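Local coordinates for TnpArep for protein (Escherichia coli, PDB 4ER8) that binds the hairpins of repeated extragenic palindromes and, as an HUH tyrosine transposase, cleaves and recombines the single-stranded DNA of the elements that carry them, at a contact of chain A with DNA. Sequence-based numbering; all coordinates share one arbitrary frame.

A contact of chain A with DNA. Residues 6, 8, 74, 96-98. With nucleotides of chain B.
DC31 OP1 is gripped by Ser74 OG, near the start of helix 73-87, at 2.6 Å and by Arg6 NE, a worked example of how a protein clamps a DNA phosphate. The Arg6 NE to DC31 OP1 contact, 2.8 Å, is also a salt bridge. The other non-bridging oxygen is shared by two guanidinium groups. Arg6 NH2 reaches DC31 OP2 at 3.1 Å, tilted from its plane. Arg97 NE makes a salt bridge to DC31 OP2 at 2.8 Å, nearly in plane. Arg6 thus takes the phosphate side-on, one nitrogen to each oxygen, and the positive charges of Arg6 and Arg97 together would probably offset that of the phosphate. A second shell fixes these donors. The end of the Arg6 guanidinium is pinned by Phe98 O, which accepts from NH1 and NH2 on the same face of its carbonyl plane, while NH2 lies over the centre of the Phe98 ring. Tyr8 OH hydrogen-bonds Ser74 OG at 2.7 Å, steadying the hydroxyl. An alanine in place of Arg6 removes the side-on grip, and would probably leave OP1 and OP2 of DC31 more loosely held and Phe98 O without its paired donors. Arg97, its chain bent at chi3 (63°), sets one guanidinium face against the edge of the DC31 base, C6 lying over its centre with the two planes steeply inclined, and NH1 points to the Hoogsteen-edge N7 of DG32 in a weak bond. Backbone amides extend the hold to the flanking phosphates, Arg97 N to DC30 OP2 at 2.9 Å and Arg6 N to DG32 OP2 at 3.1 Å. The site anchors three consecutive paired nucleotides of the REP hairpin, mostly through the backbone; the weak major-groove contact to N7 would not by itself tell guanine from adenine.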
loop_
_atom_site.group_PDB
_atom_site.type_symbol
_atom_site.label_atom_id
_atom_site.label_comp_id
_atom_site.label_asym_id
_atom_site.label_seq_id
_atom_site.Cartn_x
_atom_site.Cartn_y
_atom_site.Cartn_z
ATOM N N ARG A 6 12.401 -0.548 -12.909
ATOM C CA ARG A 6 12.089 0.273 -11.760
ATOM C C ARG A 6 12.400 1.725 -12.090
ATOM O O ARG A 6 13.400 2.050 -12.729
ATOM C CB ARG A 6 12.808 -0.202 -10.523
ATOM C CG ARG A 6 12.345 -1.577 -10.007
ATOM C CD ARG A 6 10.829 -1.744 -9.973
ATOM N NE ARG A 6 10.380 -2.812 -9.077
ATOM C CZ ARG A 6 9.121 -3.254 -8.973
ATOM N NH1 ARG A 6 8.163 -2.773 -9.734
ATOM N NH2 ARG A 6 8.817 -4.194 -8.100
ATOM N N TYR A 8 13.693 4.770 -10.779
ATOM C CA TYR A 8 14.422 5.251 -9.593
ATOM C C TYR A 8 14.705 6.731 -9.682
ATOM O O TYR A 8 15.288 7.208 -10.651
ATOM C CB TYR A 8 15.751 4.516 -9.405
ATOM C CG TYR A 8 15.655 3.073 -8.965
ATOM C CD1 TYR A 8 16.117 2.046 -9.781
ATOM C CD2 TYR A 8 15.124 2.735 -7.748
ATOM C CE1 TYR A 8 16.073 0.737 -9.367
ATOM C CE2 TYR A 8 15.049 1.401 -7.332
ATOM C CZ TYR A 8 15.515 0.418 -8.148
ATOM O OH TYR A 8 15.469 -0.898 -7.736
ATOM N N SER A 74 13.296 -0.510 -3.154
ATOM C CA SER A 74 13.469 -1.948 -3.334
ATOM C C SER A 74 13.809 -2.635 -2.020
ATOM O O SER A 74 13.047 -3.501 -1.512
ATOM C CB SER A 74 14.520 -2.249 -4.401
ATOM O OG SER A 74 14.019 -2.018 -5.707
ATOM N N PRO A 96 5.403 -12.366 -5.864
ATOM C CA PRO A 96 6.756 -11.871 -6.023
ATOM C C PRO A 96 6.777 -10.413 -6.474
ATOM O O PRO A 96 5.849 -9.933 -7.145
ATOM C CB PRO A 96 7.307 -12.778 -7.148
ATOM C CG PRO A 96 6.646 -14.108 -6.869
ATOM C CD PRO A 96 5.218 -13.676 -6.521
ATOM N N ARG A 97 7.866 -9.740 -6.120
ATOM C CA ARG A 97 8.033 -8.314 -6.312
ATOM C C ARG A 97 6.731 -7.558 -6.002
ATOM O O ARG A 97 6.061 -7.882 -5.020
ATOM C CB ARG A 97 8.616 -8.054 -7.686
ATOM C CG ARG A 97 9.745 -9.034 -8.016
ATOM C CD ARG A 97 10.293 -8.826 -9.413
ATOM N NE ARG A 97 10.897 -7.509 -9.565
ATOM C CZ ARG A 97 11.455 -7.045 -10.675
ATOM N NH1 ARG A 97 11.522 -7.810 -11.751
ATOM N NH2 ARG A 97 11.983 -5.825 -10.700
ATOM N N PHE A 98 6.402 -6.548 -6.814
ATOM C CA PHE A 98 5.326 -5.594 -6.519
ATOM C C PHE A 98 5.184 -4.583 -7.667
ATOM O O PHE A 98 6.124 -4.382 -8.452
ATOM C CB PHE A 98 5.628 -4.830 -5.224
ATOM C CG PHE A 98 6.943 -4.112 -5.250
ATOM C CD1 PHE A 98 7.029 -2.794 -5.720
ATOM C CD2 PHE A 98 8.117 -4.733 -4.784
ATOM C CE1 PHE A 98 8.258 -2.117 -5.767
ATOM C CE2 PHE A 98 9.349 -4.045 -4.806
ATOM C CZ PHE A 98 9.419 -2.745 -5.327
ATOM P P DC B 30 10.162 -8.990 -3.309
ATOM O OP1 DC B 30 9.079 -7.998 -3.215
ATOM O OP2 DC B 30 9.933 -10.224 -4.111
ATOM O "O5'" DC B 30 11.511 -8.317 -3.885
ATOM C "C5'" DC B 30 12.006 -7.149 -3.302
ATOM C "C4'" DC B 30 13.295 -6.675 -3.965
ATOM O "O4'" DC B 30 14.308 -7.660 -3.746
ATOM C "C3'" DC B 30 13.282 -6.500 -5.461
ATOM O "O3'" DC B 30 12.960 -5.169 -5.703
ATOM C "C2'" DC B 30 14.716 -6.765 -5.870
ATOM C "C1'" DC B 30 15.200 -7.758 -4.837
ATOM N N1 DC B 30 15.216 -9.222 -5.224
ATOM C C2 DC B 30 16.323 -9.789 -5.816
ATOM O O2 DC B 30 17.264 -9.049 -6.061
ATOM N N3 DC B 30 16.336 -11.124 -6.134
ATOM C C4 DC B 30 15.263 -11.882 -5.867
ATOM N N4 DC B 30 15.297 -13.169 -6.172
ATOM C C5 DC B 30 14.107 -11.336 -5.248
ATOM C C6 DC B 30 14.140 -10.021 -4.939
ATOM P P DC B 31 12.544 -4.717 -7.168
ATOM O OP1 DC B 31 12.305 -3.278 -7.115
ATOM O OP2 DC B 31 11.535 -5.654 -7.627
ATOM O "O5'" DC B 31 13.861 -4.923 -8.038
ATOM C "C5'" DC B 31 15.049 -4.100 -7.913
ATOM C "C4'" DC B 31 16.028 -4.427 -9.043
ATOM O "O4'" DC B 31 16.421 -5.811 -8.836
ATOM C "C3'" DC B 31 15.451 -4.355 -10.477
ATOM O "O3'" DC B 31 16.224 -3.422 -11.090
ATOM C "C2'" DC B 31 15.731 -5.705 -11.109
ATOM C "C1'" DC B 31 16.591 -6.426 -10.081
ATOM N N1 DC B 31 16.091 -7.771 -9.843
ATOM C C2 DC B 31 16.871 -8.861 -10.189
ATOM O O2 DC B 31 17.975 -8.587 -10.687
ATOM N N3 DC B 31 16.371 -10.110 -9.956
ATOM C C4 DC B 31 15.155 -10.311 -9.406
ATOM N N4 DC B 31 14.655 -11.565 -9.163
ATOM C C5 DC B 31 14.353 -9.188 -9.074
ATOM C C6 DC B 31 14.847 -7.963 -9.297
ATOM P P DG B 32 16.072 -2.742 -12.527
ATOM O OP1 DG B 32 16.877 -1.464 -12.478
ATOM O OP2 DG B 32 14.627 -2.720 -12.802
ATOM O "O5'" DG B 32 16.789 -3.733 -13.548
ATOM C "C5'" DG B 32 18.153 -4.017 -13.369
ATOM C "C4'" DG B 32 18.581 -5.163 -14.278
ATOM O "O4'" DG B 32 17.905 -6.386 -13.969
ATOM C "C3'" DG B 32 18.344 -4.985 -15.762
ATOM O "O3'" DG B 32 19.512 -5.595 -16.437
ATOM C "C2'" DG B 32 16.967 -5.638 -15.985
ATOM C "C1'" DG B 32 17.115 -6.833 -15.043
ATOM N N9 DG B 32 15.915 -7.500 -14.474
ATOM C C8 DG B 32 14.649 -7.026 -14.195
ATOM N N7 DG B 32 13.841 -7.933 -13.674
ATOM C C5 DG B 32 14.607 -9.081 -13.609
ATOM C C6 DG B 32 14.275 -10.383 -13.149
ATOM O O6 DG B 32 13.202 -10.814 -12.695
ATOM N N1 DG B 32 15.357 -11.249 -13.247
ATOM C C2 DG B 32 16.593 -10.900 -13.754
ATOM N N2 DG B 32 17.492 -11.884 -13.774
ATOM N N3 DG B 32 16.931 -9.677 -14.193
ATOM C C4 DG B 32 15.881 -8.826 -14.089
HETATM O O HOH W 1 12.746 -4.399 -13.467
#